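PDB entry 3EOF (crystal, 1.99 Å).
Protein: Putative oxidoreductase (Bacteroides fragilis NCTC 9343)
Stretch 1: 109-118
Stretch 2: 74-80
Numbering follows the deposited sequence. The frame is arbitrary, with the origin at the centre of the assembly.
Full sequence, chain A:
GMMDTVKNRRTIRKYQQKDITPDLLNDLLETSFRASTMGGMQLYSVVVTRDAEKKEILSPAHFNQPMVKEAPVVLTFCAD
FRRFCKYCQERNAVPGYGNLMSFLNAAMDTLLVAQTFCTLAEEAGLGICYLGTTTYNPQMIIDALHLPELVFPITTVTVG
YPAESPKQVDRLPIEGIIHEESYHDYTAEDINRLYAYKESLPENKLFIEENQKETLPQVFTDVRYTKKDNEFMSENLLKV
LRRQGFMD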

# COMPACT_ATOMS: atom_id res chain seq x y z
N ASP A 109 -0.70 -6.04 -1.31
CA ASP A 109 0.30 -6.91 -0.65
C ASP A 109 1.66 -6.27 -0.80
O ASP A 109 2.46 -6.22 0.10
CB ASP A 109 0.35 -8.32 -1.26
CG ASP A 109 -0.33 -9.40 -0.40
OD1 ASP A 109 -1.28 -9.11 0.38
OD2 ASP A 109 0.12 -10.60 -0.57
N THR A 110 1.88 -5.76 -1.99
CA THR A 110 3.14 -5.18 -2.40
C THR A 110 3.49 -3.88 -1.71
O THR A 110 4.66 -3.61 -1.48
CB THR A 110 3.11 -4.95 -3.93
OG1 THR A 110 2.75 -6.18 -4.58
CG2 THR A 110 4.44 -4.49 -4.46
N LEU A 111 2.48 -3.05 -1.47
CA LEU A 111 2.66 -1.76 -0.86
C LEU A 111 2.93 -1.95 0.63
O LEU A 111 3.70 -1.19 1.20
CB LEU A 111 1.48 -0.86 -1.10
CG LEU A 111 1.47 -0.36 -2.55
CD1 LEU A 111 0.08 0.12 -2.93
CD2 LEU A 111 2.48 0.71 -2.68
N LEU A 112 2.32 -2.96 1.22
CA LEU A 112 2.56 -3.30 2.65
C LEU A 112 3.99 -3.70 2.89
O LEU A 112 4.61 -3.29 3.86
CB LEU A 112 1.61 -4.40 3.08
CG LEU A 112 0.27 -3.98 3.67
CD1 LEU A 112 -0.41 -2.75 3.12
CD2 LEU A 112 -0.65 -5.16 3.60
N VAL A 113 4.52 -4.55 2.00
CA VAL A 113 5.94 -4.92 2.05
C VAL A 113 6.86 -3.71 1.86
O VAL A 113 7.81 -3.50 2.62
CB VAL A 113 6.30 -6.00 0.96
CG1 VAL A 113 7.76 -6.15 0.81
CG2 VAL A 113 5.66 -7.31 1.29
N ALA A 114 6.59 -2.92 0.82
CA ALA A 114 7.42 -1.79 0.50
C ALA A 114 7.57 -0.85 1.62
O ALA A 114 8.68 -0.38 1.91
CB ALA A 114 6.90 -1.06 -0.76
N GLN A 115 6.46 -0.54 2.26
CA GLN A 115 6.48 0.36 3.41
C GLN A 115 7.04 -0.31 4.67
O GLN A 115 7.64 0.37 5.47
CB GLN A 115 5.10 0.91 3.67
CG GLN A 115 5.03 1.95 4.76
CD GLN A 115 5.97 3.13 4.56
OE1 GLN A 115 6.22 3.60 3.45
NE2 GLN A 115 6.46 3.64 5.65
N THR A 116 6.89 -1.62 4.83
CA THR A 116 7.51 -2.30 5.98
C THR A 116 9.01 -2.20 5.75
O THR A 116 9.75 -1.82 6.64
CB THR A 116 7.04 -3.76 6.17
OG1 THR A 116 5.61 -3.79 6.29
CG2 THR A 116 7.64 -4.35 7.43
N PHE A 117 9.45 -2.47 4.53
CA PHE A 117 10.86 -2.33 4.19
C PHE A 117 11.38 -0.94 4.46
O PHE A 117 12.39 -0.80 5.14
CB PHE A 117 11.12 -2.68 2.71
CG PHE A 117 12.50 -2.32 2.28
CD1 PHE A 117 13.57 -3.14 2.58
CD2 PHE A 117 12.73 -1.11 1.61
CE1 PHE A 117 14.87 -2.75 2.23
CE2 PHE A 117 14.01 -0.72 1.27
CZ PHE A 117 15.08 -1.54 1.56
N CYS A 118 10.72 0.09 3.90
CA CYS A 118 11.14 1.49 4.10
C CYS A 118 11.31 1.86 5.58
O CYS A 118 12.25 2.52 5.94
CB CYS A 118 10.22 2.46 3.42
SG CYS A 118 10.41 2.38 1.64
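Stretch 2, residues 74-80: VLTFCAD

Strand 74-80 packs nearly antiparallel on helix 109-118 through a wholly buried, largely apolar contact centred on Phe77, with no hydrogen bond crossing between the two. The strand is extended throughout, and its axis runs at 154° to that of the helix, 7.8 Å away at closest approach. Because the directions oppose, Leu75, early in its stretch, meets Phe117, late in its own, while Ala79 lies by Thr110, their CA atoms 5.7 Å apart. Alternation along the strand turns the CA-to-CB bonds of Leu75 and Phe77 toward the helix and that of Cys78 away. Phe77 (chi1 m, chi2 90°) lays one ring face against Ala114, whose CB stands 3.6 Å from the ring centroid, only 9° off the normal. Val113 CG1 reaches Phe77 CE2 at 4.0 Å, and Phe117 CD2 approaches the ring edge at Phe77 CZ, also 4.0 Å. Phe117 (chi1 t) in turn receives Leu75 CD1 over one face, 3.7 Å from its centroid and 3.4 Å from Phe117 CE2. At the other end, Thr110 packs against the strand backbone: its CG2 lies 3.6 Å from Phe77 C, and its OG1, hydrogen-bonded elsewhere in the structure, lies 3.3 Å from Ala79 CA. The two stretches together bury 326 Å².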

# COMPACT_ATOMS: atom_id res chain seq x y z
N VAL A 74 18.23 0.27 -5.95
CA VAL A 74 16.92 0.67 -6.46
C VAL A 74 16.08 -0.60 -6.40
O VAL A 74 16.47 -1.64 -6.95
CB VAL A 74 16.99 1.22 -7.92
CG1 VAL A 74 15.60 1.65 -8.41
CG2 VAL A 74 17.95 2.38 -7.95
N LEU A 75 14.97 -0.52 -5.67
CA LEU A 75 14.08 -1.65 -5.50
C LEU A 75 12.78 -1.38 -6.16
O LEU A 75 12.15 -0.39 -5.83
CB LEU A 75 13.80 -1.90 -4.03
CG LEU A 75 14.97 -2.24 -3.13
CD1 LEU A 75 14.43 -2.30 -1.72
CD2 LEU A 75 15.65 -3.57 -3.55
N THR A 76 12.41 -2.23 -7.12
CA THR A 76 11.12 -2.16 -7.82
C THR A 76 10.21 -3.21 -7.19
O THR A 76 10.45 -4.42 -7.38
CB THR A 76 11.26 -2.36 -9.33
OG1 THR A 76 12.16 -1.37 -9.86
CG2 THR A 76 9.90 -2.25 -10.04
N PHE A 77 9.24 -2.75 -6.40
CA PHE A 77 8.22 -3.61 -5.78
C PHE A 77 7.09 -3.90 -6.79
O PHE A 77 6.35 -3.01 -7.20
CB PHE A 77 7.69 -2.96 -4.52
CG PHE A 77 8.73 -2.80 -3.46
CD1 PHE A 77 9.50 -1.65 -3.40
CD2 PHE A 77 8.93 -3.79 -2.52
CE1 PHE A 77 10.44 -1.49 -2.44
CE2 PHE A 77 9.86 -3.65 -1.56
CZ PHE A 77 10.65 -2.47 -1.52
N CYS A 78 6.96 -5.17 -7.16
CA CYS A 78 5.98 -5.61 -8.13
C CYS A 78 4.86 -6.48 -7.57
O CYS A 78 5.11 -7.40 -6.77
CB CYS A 78 6.69 -6.45 -9.20
SG CYS A 78 8.05 -5.60 -9.95
N ALA A 79 3.63 -6.14 -7.99
CA ALA A 79 2.44 -6.95 -7.75
C ALA A 79 2.76 -8.23 -8.54
O ALA A 79 3.19 -8.14 -9.66
CB ALA A 79 1.21 -6.25 -8.31
N ASP A 80 2.57 -9.40 -7.96
CA ASP A 80 2.93 -10.64 -8.64
C ASP A 80 1.95 -11.74 -8.30
O ASP A 80 1.93 -12.25 -7.17
CB ASP A 80 4.36 -11.03 -8.24
CG ASP A 80 4.91 -12.25 -8.97
OD1 ASP A 80 4.14 -13.13 -9.34
OD2 ASP A 80 6.16 -12.35 -9.10